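Local coordinates for protein lysine-sensitive aspartokinase 3 (Escherichia coli, PDB 2J0W) that catalyses the ATP-dependent phosphorylation of L-aspartate to 4-phospho-L-aspartate, the first step toward lysine, and is feedback-inhibited by lysine, at residues Ala109-Leu114 against Gly357-Gly362; Leu124-Ile129 against Leu178-Gly183; Thr204-Ala209 against Pro261-Pro266; Ser235-Ile240 against Lys442-Leu447; Gly385-Ala390 against Glu434-Val439. One frame throughout, in Å; residues are numbered along the deposited sequence.

How the contacts relate
The contacts fall into a kinase group (2 and 3), a regulatory ACT contact (5) and two bridges between these parts (1 and 4). Contacts 1 and 2 share helix 108-131, and their centres lie 23 Å apart. Contact 3 meets contact 2 where Gly-183 CA lies 3.3 Å from Thr-204 OG1. Helix 436-448 serves both contacts 4 and 5, which touch through Leu-443 CD1 and Val-389 CG1, 3.9 Å apart. The bridges reach different ends of the active site: the Thr-359 side chain of contact 1 is about 7 Å from bound aspartate, that of Ala-237 in contact 4 about 7 Å from ADP, and the centres of contacts 1 and 4 are 36 Å apart.

Contact 1: residues Ala109-Leu114 against Gly357-Gly362; sequences ALTDEL and GSTSTG
Thr-359 presses its methyl-bearing side against Thr-111 and Asp-112, two neighbouring residues on helix 108-131. Its CB is 3.8 Å from Asp-112 OD1, and its CG2 comes within 4.1 Å of Thr-111 CG2, the two threonines sliding past each other in opposite directions. In Thr-359 a chi1 of -61° swings CG2 trans to the backbone N, which turns the methyl to the helix and leaves OG1 to bond with Thr-195 OG1 and Gly-153 O. Thr-195 OG1 also bonds Asp-112 OD1, while Asp-112 OD2 takes the N-H of Gly-153, so the buried carboxylate is held at both oxygens. Threonine suits this place because one branch is apolar and the other can hydrogen-bond. Here a loop of the ACT region is laid against the amino acid kinase domain, and the Thr-359 side chain stands about 4 Å from that of Arg-198, which binds substrate. Within the loop, Ser-358 OG accepts the N-H of Ser-360 at 3.2 Å and 157°, an ST turn that bends the chain beside the helix. Toward Ser-360, which is partly exposed, the contact thins to one pair of hydroxyls, its OG and Thr-111 OG1, 4.0 Å apart. Farther on, Thr-361 is exposed and its OG1 bonds Glu-53, while Gly-362, also exposed, is poorly ordered.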
# COMPACT_ATOMS: atom_id res chain seq x y z
N ALA A 109 20.83 -5.81 26.33
CA ALA A 109 20.47 -5.90 27.74
C ALA A 109 21.48 -5.17 28.64
O ALA A 109 21.10 -4.57 29.65
CB ALA A 109 20.35 -7.35 28.17
N LEU A 110 22.75 -5.23 28.29
CA LEU A 110 23.78 -4.56 29.07
C LEU A 110 23.58 -3.06 28.87
O LEU A 110 23.69 -2.27 29.81
CB LEU A 110 25.17 -4.98 28.60
CG LEU A 110 26.36 -4.28 29.26
CD1 LEU A 110 26.32 -4.50 30.77
CD2 LEU A 110 27.65 -4.83 28.69
N THR A 111 23.27 -2.68 27.63
CA THR A 111 23.04 -1.28 27.28
C THR A 111 21.85 -0.67 28.07
O THR A 111 21.97 0.42 28.63
CB THR A 111 22.78 -1.17 25.77
OG1 THR A 111 24.02 -1.35 25.07
CG2 THR A 111 22.18 0.19 25.43
N ASP A 112 20.73 -1.39 28.11
CA ASP A 112 19.56 -0.91 28.85
C ASP A 112 19.93 -0.72 30.31
O ASP A 112 19.51 0.25 30.95
CB ASP A 112 18.39 -1.91 28.73
CG ASP A 112 17.45 -1.59 27.58
OD1 ASP A 112 17.83 -0.80 26.68
OD2 ASP A 112 16.32 -2.13 27.55
N GLU A 113 20.72 -1.66 30.85
CA GLU A 113 21.11 -1.60 32.25
C GLU A 113 22.07 -0.45 32.55
O GLU A 113 21.99 0.19 33.59
CB GLU A 113 21.77 -2.90 32.68
CG GLU A 113 22.40 -2.83 34.07
CD GLU A 113 21.42 -2.45 35.16
OE1 GLU A 113 20.33 -3.05 35.22
OE2 GLU A 113 21.75 -1.56 35.97
N LEU A 114 22.99 -0.20 31.63
CA LEU A 114 23.94 0.87 31.83
C LEU A 114 23.25 2.19 31.55
O LEU A 114 23.39 3.15 32.30
CB LEU A 114 25.13 0.68 30.90
CG LEU A 114 26.36 1.54 31.15
CD1 LEU A 114 27.48 1.05 30.26
CD2 LEU A 114 26.05 2.98 30.86
N GLY A 357 14.60 3.35 16.55
CA GLY A 357 14.22 4.16 17.69
C GLY A 357 14.64 3.40 18.95
O GLY A 357 14.27 3.75 20.07
N SER A 358 15.42 2.33 18.76
CA SER A 358 15.87 1.54 19.88
C SER A 358 16.98 2.25 20.63
O SER A 358 17.71 3.07 20.07
CB SER A 358 16.39 0.18 19.41
OG SER A 358 16.98 -0.49 20.50
N THR A 359 17.11 1.93 21.92
CA THR A 359 18.12 2.52 22.78
C THR A 359 19.51 2.08 22.33
O THR A 359 20.49 2.79 22.52
CB THR A 359 17.88 2.10 24.23
OG1 THR A 359 16.59 2.55 24.64
CG2 THR A 359 18.94 2.68 25.14
N SER A 360 19.60 0.90 21.73
CA SER A 360 20.89 0.40 21.27
C SER A 360 21.10 0.72 19.79
O SER A 360 20.29 0.35 18.94
CB SER A 360 20.99 -1.10 21.53
OG SER A 360 22.34 -1.52 21.49
N THR A 361 22.20 1.40 19.50
CA THR A 361 22.56 1.79 18.14
C THR A 361 22.55 0.63 17.14
O THR A 361 21.79 0.64 16.17
CB THR A 361 23.98 2.41 18.11
OG1 THR A 361 24.68 2.06 19.31
CG2 THR A 361 23.90 3.93 17.99
N GLY A 362 23.41 -0.36 17.40
CA GLY A 362 23.54 -1.52 16.53
C GLY A 362 22.30 -2.30 16.15
O GLY A 362 22.41 -3.38 15.58

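Contact 2: residues Leu124-Ile129 against Leu178-Gly183; sequences LLFVEI and LVITQG
On one face of the central, largely parallel kinase sheet, Ile-180 of strand 178-182 meets Phe-126 and Val-127 of helix 108-131. The two branches of the isoleucine divide the work. Its CG2 methyl approaches CD2 of the Phe-126 ring at 4.0 Å, coming in obliquely, with the side chains crossing at about a right angle. CB and CG1 instead lie alongside Val-127 CG1, 3.7 Å and 3.9 Å away. A chi1 of -51° places CG1 of Ile-180 opposite its carbonyl carbon, and this spreads the branches toward the two helix residues. Strand 178-182 runs parallel to 137-139 on one flank and 33-38 on the other, and helix 159-176 joins 137-139 to it as a beta-alpha-beta crossover. Ile-180 points to helix 108-131, whereas Val-179 and Thr-181 point away from it. A branched aliphatic residue fits a strand and gives the helix a broad apolar surface, and the Phe-126 ring packs beside it. Phe-126 also packs on Met-20 and Leu-38, and its side chain lies about 5 Å from that of Phe-9, an ATP-binding residue; Val-127 leans on Trp-139.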
# COMPACT_ATOMS: atom_id res chain seq x y z
N LEU A 124 17.48 11.45 41.51
CA LEU A 124 18.02 11.52 42.87
C LEU A 124 18.35 12.96 43.22
O LEU A 124 18.09 13.42 44.33
CB LEU A 124 19.28 10.69 43.00
CG LEU A 124 19.06 9.21 43.26
CD1 LEU A 124 20.39 8.52 43.50
CD2 LEU A 124 18.16 9.06 44.47
N LEU A 125 18.93 13.68 42.26
CA LEU A 125 19.29 15.05 42.50
C LEU A 125 18.06 15.93 42.60
O LEU A 125 17.95 16.76 43.50
CB LEU A 125 20.21 15.56 41.38
CG LEU A 125 21.53 14.79 41.23
CD1 LEU A 125 22.36 15.40 40.12
CD2 LEU A 125 22.31 14.82 42.55
N PHE A 126 17.11 15.73 41.70
CA PHE A 126 15.92 16.56 41.74
C PHE A 126 15.26 16.52 43.12
O PHE A 126 14.88 17.57 43.64
CB PHE A 126 14.91 16.14 40.67
CG PHE A 126 13.89 17.20 40.35
CD1 PHE A 126 14.27 18.36 39.69
CD2 PHE A 126 12.57 17.06 40.75
CE1 PHE A 126 13.34 19.37 39.42
CE2 PHE A 126 11.64 18.05 40.49
CZ PHE A 126 12.02 19.21 39.83
N VAL A 127 15.12 15.33 43.72
CA VAL A 127 14.48 15.26 45.03
C VAL A 127 15.23 16.16 45.99
O VAL A 127 14.62 16.84 46.82
CB VAL A 127 14.45 13.83 45.61
CG1 VAL A 127 13.79 12.90 44.63
CG2 VAL A 127 15.84 13.34 45.95
N GLU A 128 16.56 16.18 45.86
CA GLU A 128 17.40 17.01 46.71
C GLU A 128 17.16 18.48 46.46
O GLU A 128 17.17 19.29 47.39
CB GLU A 128 18.87 16.68 46.49
CG GLU A 128 19.28 15.36 47.12
CD GLU A 128 18.76 15.22 48.54
OE1 GLU A 128 19.13 16.06 49.39
OE2 GLU A 128 17.98 14.28 48.80
N ILE A 129 16.93 18.84 45.20
CA ILE A 129 16.66 20.23 44.89
C ILE A 129 15.30 20.63 45.47
O ILE A 129 15.07 21.79 45.78
CB ILE A 129 16.67 20.47 43.38
CG1 ILE A 129 18.10 20.77 42.93
CG2 ILE A 129 15.76 21.61 43.01
CD1 ILE A 129 18.19 21.31 41.52
N LEU A 178 4.77 14.02 47.68
CA LEU A 178 5.28 14.09 46.33
C LEU A 178 6.16 12.91 45.97
O LEU A 178 6.86 12.35 46.82
CB LEU A 178 6.05 15.39 46.13
CG LEU A 178 5.92 15.94 44.72
CD1 LEU A 178 4.44 16.03 44.35
CD2 LEU A 178 6.59 17.30 44.64
N VAL A 179 6.13 12.55 44.69
CA VAL A 179 6.90 11.42 44.21
C VAL A 179 7.64 11.72 42.92
O VAL A 179 7.05 12.11 41.92
CB VAL A 179 5.99 10.22 44.01
CG1 VAL A 179 6.79 9.03 43.51
CG2 VAL A 179 5.30 9.90 45.32
N ILE A 180 8.94 11.54 42.96
CA ILE A 180 9.78 11.78 41.81
C ILE A 180 10.30 10.42 41.34
O ILE A 180 10.85 9.65 42.14
CB ILE A 180 10.96 12.70 42.18
CG1 ILE A 180 10.40 13.94 42.89
CG2 ILE A 180 11.75 13.11 40.95
CD1 ILE A 180 9.23 14.56 42.17
N THR A 181 10.10 10.12 40.06
CA THR A 181 10.56 8.85 39.53
C THR A 181 11.12 9.04 38.12
O THR A 181 11.13 10.16 37.59
CB THR A 181 9.43 7.80 39.55
OG1 THR A 181 9.97 6.53 39.19
CG2 THR A 181 8.28 8.18 38.58
N GLN A 182 11.58 7.95 37.50
CA GLN A 182 12.19 8.05 36.17
C GLN A 182 11.43 7.47 34.99
O GLN A 182 10.85 6.39 35.07
CB GLN A 182 13.59 7.44 36.22
CG GLN A 182 13.68 6.12 36.96
CD GLN A 182 13.50 6.25 38.46
OE1 GLN A 182 12.98 5.33 39.11
NE2 GLN A 182 13.93 7.37 39.02
N GLY A 183 11.45 8.19 33.87
CA GLY A 183 10.78 7.66 32.70
C GLY A 183 11.81 6.90 31.89
O GLY A 183 12.97 6.80 32.31

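Contact 3: residues Thr204-Ala209 against Pro261-Pro266; sequences TAALLA and PATLLP
The backbones come close at Ala-206 and Thr-263, whose CA atoms are 5.7 Å apart, as helix 200-211 passes the turn leading into helix 264-270. Alanine suits so near an approach, its single methyl letting the backbones draw together while still giving an apolar contact. Ala-206 CB lies 3.9 Å from Thr-263 CG2. A chi1 of -44° sends Thr-263 CG2 away from its own backbone N and toward the alanine, and its OG1 bonds back to His-260 O. Both helices belong to the amino acid kinase fold, and the contact lies near the active site, the Thr-263 side chain about 8 Å from the bound magnesium ion. Pro-266 carries the other half of the packing. Its CB lies 3.7 Å from Ala-206 O and its ring carbon CG 3.7 Å from Leu-207 CD2, the leucine reaching round from the flank of its helix to meet the ring at a slant. Proline is at home in the first turn of a helix, where a missing N-H costs little, and its ring, tied back to the backbone, offers a compact apolar surface. Tyr-203 and Glu-210, about one turn before and after Ala-206 on helix 200-211, also touch Pro-266.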
# COMPACT_ATOMS: atom_id res chain seq x y z
N THR A 204 6.49 7.04 29.29
CA THR A 204 6.35 6.71 30.70
C THR A 204 5.34 7.62 31.38
O THR A 204 4.55 7.19 32.22
CB THR A 204 7.69 6.84 31.45
OG1 THR A 204 8.64 5.94 30.88
CG2 THR A 204 7.51 6.51 32.92
N ALA A 205 5.37 8.90 31.02
CA ALA A 205 4.47 9.86 31.65
C ALA A 205 3.03 9.54 31.34
O ALA A 205 2.18 9.58 32.22
CB ALA A 205 4.82 11.26 31.20
N ALA A 206 2.73 9.23 30.08
CA ALA A 206 1.37 8.89 29.70
C ALA A 206 0.95 7.57 30.36
O ALA A 206 -0.18 7.45 30.83
CB ALA A 206 1.28 8.75 28.19
N LEU A 207 1.86 6.61 30.41
CA LEU A 207 1.59 5.29 30.99
C LEU A 207 1.14 5.30 32.45
O LEU A 207 0.14 4.67 32.80
CB LEU A 207 2.82 4.38 30.85
CG LEU A 207 3.24 4.05 29.41
CD1 LEU A 207 4.67 3.52 29.39
CD2 LEU A 207 2.27 3.04 28.80
N LEU A 208 1.91 5.99 33.28
CA LEU A 208 1.61 6.07 34.71
C LEU A 208 0.37 6.94 34.96
O LEU A 208 -0.34 6.77 35.96
CB LEU A 208 2.82 6.65 35.45
CG LEU A 208 4.12 5.87 35.28
CD1 LEU A 208 5.32 6.80 35.37
CD2 LEU A 208 4.20 4.79 36.33
N ALA A 209 0.11 7.86 34.03
CA ALA A 209 -1.04 8.75 34.11
C ALA A 209 -2.30 7.89 33.95
O ALA A 209 -3.26 8.01 34.72
CB ALA A 209 -0.98 9.79 33.02
N PRO A 261 6.24 8.53 19.62
CA PRO A 261 5.14 7.94 18.85
C PRO A 261 4.14 7.12 19.65
O PRO A 261 3.03 6.88 19.17
CB PRO A 261 5.88 7.11 17.81
CG PRO A 261 7.05 7.95 17.51
CD PRO A 261 7.51 8.42 18.88
N ALA A 262 4.51 6.69 20.85
CA ALA A 262 3.61 5.87 21.67
C ALA A 262 3.02 6.60 22.88
O ALA A 262 2.30 5.98 23.68
CB ALA A 262 4.36 4.61 22.16
N THR A 263 3.32 7.88 23.02
CA THR A 263 2.81 8.66 24.15
C THR A 263 1.28 8.66 24.22
O THR A 263 0.70 8.29 25.24
CB THR A 263 3.24 10.13 24.07
OG1 THR A 263 4.63 10.21 23.71
CG2 THR A 263 3.02 10.79 25.42
N LEU A 264 0.65 9.05 23.12
CA LEU A 264 -0.80 9.16 23.03
C LEU A 264 -1.63 7.87 23.11
O LEU A 264 -2.85 7.94 23.31
CB LEU A 264 -1.17 9.96 21.77
CG LEU A 264 -0.49 11.35 21.71
CD1 LEU A 264 -0.73 12.04 20.36
CD2 LEU A 264 -1.00 12.20 22.86
N LEU A 265 -1.01 6.71 22.97
CA LEU A 265 -1.78 5.47 23.07
C LEU A 265 -2.53 5.45 24.39
O LEU A 265 -3.73 5.20 24.44
CB LEU A 265 -0.89 4.24 22.97
CG LEU A 265 -0.39 3.85 21.58
CD1 LEU A 265 0.47 2.57 21.70
CD2 LEU A 265 -1.59 3.64 20.64
N PRO A 266 -1.82 5.68 25.51
CA PRO A 266 -2.55 5.66 26.78
C PRO A 266 -3.50 6.85 26.82
O PRO A 266 -4.60 6.75 27.37
CB PRO A 266 -1.44 5.75 27.83
CG PRO A 266 -0.28 5.09 27.15
CD PRO A 266 -0.36 5.65 25.75

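Contact 4: residues Ser235-Ile240 against Lys442-Leu447; sequences SAAKRI and KLHSNL
His-444 carries this bridge between the C-terminal helix of the ACT region and the kinase domain, its imidazole directed at the chain of Ala-236 to Lys-238. A chi1 of -166° and a chi2 of -94° extend the ring from helix 436-448 and turn it crosswise to its own CA-CB bond. The leading atom is CE1. Ala-236 O sits at the ring edge, near its plane, 3.6 Å from CE1, whereas Ala-237 CA approaches CE1 obliquely at 3.7 Å. Lys-238 N is also at the edge, more distant, 4.3 Å from CE1. Alanines suit the loop here, because their small side chains let the ring come up to the backbone itself. The site borders the nucleotide pocket, the Ala-237 side chain being about 4 Å from that of Tyr-227, an ATP-binding residue. Both ring nitrogens have partners elsewhere, NE2 in Thr-228 OG1 and ND1 in Glu-449 OE2; the glutamate would probably favour a protonated ring, while Lys-238 NZ, 6.4 Å from His-444 ND1, might weigh slightly against it. Thr-228 OG1 ties the two sides together, since the same oxygen that pairs with His-444 NE2 is also hydrogen-bonded to the backbone N of Lys-238.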
# COMPACT_ATOMS: atom_id res chain seq x y z
N SER A 235 11.71 28.15 10.58
CA SER A 235 11.82 29.27 11.50
C SER A 235 10.43 29.91 11.66
O SER A 235 9.97 30.20 12.76
CB SER A 235 12.81 30.30 10.94
OG SER A 235 13.85 29.65 10.23
N ALA A 236 9.78 30.09 10.52
CA ALA A 236 8.45 30.68 10.48
C ALA A 236 7.36 29.72 10.94
O ALA A 236 6.18 29.94 10.68
CB ALA A 236 8.15 31.14 9.07
N ALA A 237 7.76 28.65 11.64
CA ALA A 237 6.79 27.68 12.12
C ALA A 237 5.87 28.33 13.13
O ALA A 237 6.32 29.02 14.04
CB ALA A 237 7.50 26.53 12.77
N LYS A 238 4.57 28.11 12.96
CA LYS A 238 3.57 28.68 13.85
C LYS A 238 3.22 27.69 14.97
O LYS A 238 3.18 26.48 14.73
CB LYS A 238 2.26 29.01 13.08
CG LYS A 238 2.40 29.54 11.64
CD LYS A 238 3.12 30.89 11.55
CE LYS A 238 3.22 31.38 10.10
NZ LYS A 238 4.09 32.60 10.00
N ARG A 239 2.97 28.19 16.18
CA ARG A 239 2.57 27.32 17.28
C ARG A 239 1.12 26.91 17.08
O ARG A 239 0.36 27.62 16.44
CB ARG A 239 2.67 28.02 18.64
CG ARG A 239 2.27 27.08 19.78
CD ARG A 239 1.18 27.63 20.67
NE ARG A 239 1.77 28.29 21.83
CZ ARG A 239 2.29 29.51 21.81
NH1 ARG A 239 2.29 30.23 20.69
NH2 ARG A 239 2.86 30.00 22.90
N ILE A 240 0.74 25.77 17.64
CA ILE A 240 -0.63 25.27 17.52
C ILE A 240 -1.22 25.19 18.91
O ILE A 240 -0.96 24.25 19.64
CB ILE A 240 -0.64 23.87 16.92
CG1 ILE A 240 -0.04 23.93 15.51
CG2 ILE A 240 -2.05 23.30 16.96
CD1 ILE A 240 0.06 22.59 14.86
N LYS A 442 9.47 24.63 1.59
CA LYS A 442 8.64 25.01 0.47
C LYS A 442 7.16 24.78 0.73
O LYS A 442 6.35 25.67 0.47
CB LYS A 442 9.07 24.28 -0.80
CG LYS A 442 10.34 24.84 -1.42
CD LYS A 442 10.18 26.33 -1.77
CE LYS A 442 11.47 26.89 -2.35
NZ LYS A 442 11.98 26.07 -3.49
N LEU A 443 6.80 23.61 1.25
CA LEU A 443 5.40 23.30 1.54
C LEU A 443 4.80 24.24 2.56
O LEU A 443 3.85 24.97 2.28
CB LEU A 443 5.26 21.88 2.09
CG LEU A 443 5.59 20.69 1.19
CD1 LEU A 443 5.36 19.43 2.00
CD2 LEU A 443 4.72 20.69 -0.05
N HIS A 444 5.37 24.19 3.76
CA HIS A 444 4.95 25.01 4.89
C HIS A 444 4.65 26.44 4.46
O HIS A 444 3.63 27.04 4.85
CB HIS A 444 6.06 25.01 5.95
CG HIS A 444 5.63 25.53 7.28
ND1 HIS A 444 5.80 26.84 7.66
CD2 HIS A 444 4.99 24.92 8.31
CE1 HIS A 444 5.28 27.02 8.86
NE2 HIS A 444 4.78 25.88 9.27
N SER A 445 5.56 26.98 3.64
CA SER A 445 5.46 28.33 3.13
C SER A 445 4.11 28.64 2.48
O SER A 445 3.31 29.37 3.06
CB SER A 445 6.61 28.59 2.14
OG SER A 445 6.58 29.92 1.68
N ASN A 446 3.85 28.07 1.30
CA ASN A 446 2.59 28.33 0.63
C ASN A 446 1.54 27.43 1.28
O ASN A 446 0.67 26.90 0.60
CB ASN A 446 2.69 28.03 -0.88
CG ASN A 446 2.53 26.56 -1.19
OD1 ASN A 446 3.32 25.75 -0.72
ND2 ASN A 446 1.50 26.20 -1.97
N LEU A 447 1.62 27.25 2.60
CA LEU A 447 0.65 26.40 3.30
C LEU A 447 0.20 26.88 4.68
O LEU A 447 -0.94 26.65 5.10
CB LEU A 447 1.20 24.97 3.39
CG LEU A 447 0.17 23.88 3.10
CD1 LEU A 447 0.83 22.51 2.92
CD2 LEU A 447 -0.82 23.86 4.25

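Contact 5: residues Gly385-Ala390 against Glu434-Val439; sequences GLALVA and EDAEQV
Val-389 and Val-439 adopt nearly the same first torsion, chi1 172° and 171°, with CG1 trans to the backbone N in each. From Val-389 the other methyl, CG2, then reaches across from the strand to Val-439 CG1 on the helix, at a loose 4.4 Å. The closer pair is Ala-387 and Ala-436, which have no such freedom: their CB methyls, 3.8 Å apart, lie between CA atoms 6.2 Å apart. This is a helix lying on an antiparallel sheet, as in ACT domains. Strand 386-393 is bonded to 299-313 on one side and 426-432 on the other, and helix 436-448 follows directly after 426-432 to cover the face to which Ala-387 and Val-389 point. Leu-386 and Leu-388 turn to the reverse face. At Ala-436, alanine permits close approach of helix and strand; the backbones stand farther apart at Val-389 and Val-439, and the larger valines span the distance. Branching at CB also suits Val-389 to its place in a strand. Around the pairs, Ala-436 also packs on Leu-304 and Arg-306, Val-439 on Phe-413, and Val-389 on Phe-429. Methyl meets methyl throughout, so the two elements are held here by van der Waals contact and burial of apolar surface, forces that depend on shape and carry little directional demand.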
# COMPACT_ATOMS: atom_id res chain seq x y z
N GLY A 385 18.84 6.35 2.81
CA GLY A 385 19.04 7.78 2.77
C GLY A 385 17.84 8.50 2.19
O GLY A 385 17.97 9.48 1.47
N LEU A 386 16.66 7.98 2.51
CA LEU A 386 15.40 8.56 2.05
C LEU A 386 14.70 9.14 3.27
O LEU A 386 14.84 8.61 4.37
CB LEU A 386 14.54 7.47 1.41
CG LEU A 386 14.94 6.95 0.02
CD1 LEU A 386 14.23 5.63 -0.27
CD2 LEU A 386 14.59 7.99 -1.04
N ALA A 387 13.95 10.22 3.07
CA ALA A 387 13.23 10.89 4.16
C ALA A 387 11.73 10.97 3.89
O ALA A 387 11.30 11.29 2.78
CB ALA A 387 13.81 12.29 4.36
N LEU A 388 10.93 10.68 4.91
CA LEU A 388 9.47 10.72 4.78
C LEU A 388 8.90 12.09 5.13
O LEU A 388 9.29 12.68 6.14
CB LEU A 388 8.80 9.70 5.69
CG LEU A 388 7.26 9.82 5.72
CD1 LEU A 388 6.69 9.15 4.49
CD2 LEU A 388 6.68 9.17 6.95
N VAL A 389 7.98 12.58 4.31
CA VAL A 389 7.32 13.85 4.57
C VAL A 389 5.82 13.57 4.69
O VAL A 389 5.20 12.99 3.79
CB VAL A 389 7.58 14.90 3.45
CG1 VAL A 389 6.71 16.13 3.68
CG2 VAL A 389 9.03 15.32 3.46
N ALA A 390 5.24 13.99 5.80
CA ALA A 390 3.83 13.77 6.05
C ALA A 390 3.04 15.06 6.25
O ALA A 390 3.53 15.99 6.88
CB ALA A 390 3.67 12.90 7.28
N GLU A 434 18.91 14.53 1.27
CA GLU A 434 19.44 15.89 1.12
C GLU A 434 18.44 16.99 0.77
O GLU A 434 18.66 18.15 1.11
CB GLU A 434 20.59 15.90 0.11
CG GLU A 434 20.32 15.15 -1.17
CD GLU A 434 20.37 13.64 -0.98
OE1 GLU A 434 19.31 12.97 -1.10
OE2 GLU A 434 21.47 13.12 -0.69
N ASP A 435 17.36 16.65 0.08
CA ASP A 435 16.37 17.65 -0.31
C ASP A 435 15.25 17.75 0.73
O ASP A 435 14.36 18.61 0.64
CB ASP A 435 15.75 17.30 -1.67
CG ASP A 435 16.78 17.17 -2.79
OD1 ASP A 435 16.41 16.72 -3.90
OD2 ASP A 435 17.96 17.51 -2.56
N ALA A 436 15.30 16.87 1.73
CA ALA A 436 14.30 16.80 2.78
C ALA A 436 13.79 18.13 3.37
O ALA A 436 12.61 18.46 3.23
CB ALA A 436 14.80 15.91 3.90
N GLU A 437 14.66 18.88 4.03
CA GLU A 437 14.23 20.13 4.64
C GLU A 437 13.75 21.21 3.68
O GLU A 437 12.75 21.89 3.97
CB GLU A 437 15.34 20.67 5.55
CG GLU A 437 15.71 19.72 6.67
CD GLU A 437 16.65 20.33 7.68
OE1 GLU A 437 17.60 21.03 7.27
OE2 GLU A 437 16.45 20.11 8.89
N GLN A 438 14.43 21.38 2.55
CA GLN A 438 14.00 22.40 1.58
C GLN A 438 12.54 22.14 1.16
O GLN A 438 11.78 23.07 0.89
CB GLN A 438 14.92 22.40 0.35
CG GLN A 438 14.65 23.60 -0.56
CD GLN A 438 15.36 23.51 -1.90
OE1 GLN A 438 15.19 24.38 -2.76
NE2 GLN A 438 16.13 22.45 -2.10
N VAL A 439 12.16 20.87 1.12
CA VAL A 439 10.79 20.50 0.78
C VAL A 439 9.86 20.94 1.91
O VAL A 439 8.86 21.61 1.67
CB VAL A 439 10.67 18.98 0.57
CG1 VAL A 439 9.20 18.57 0.44
CG2 VAL A 439 11.44 18.56 -0.67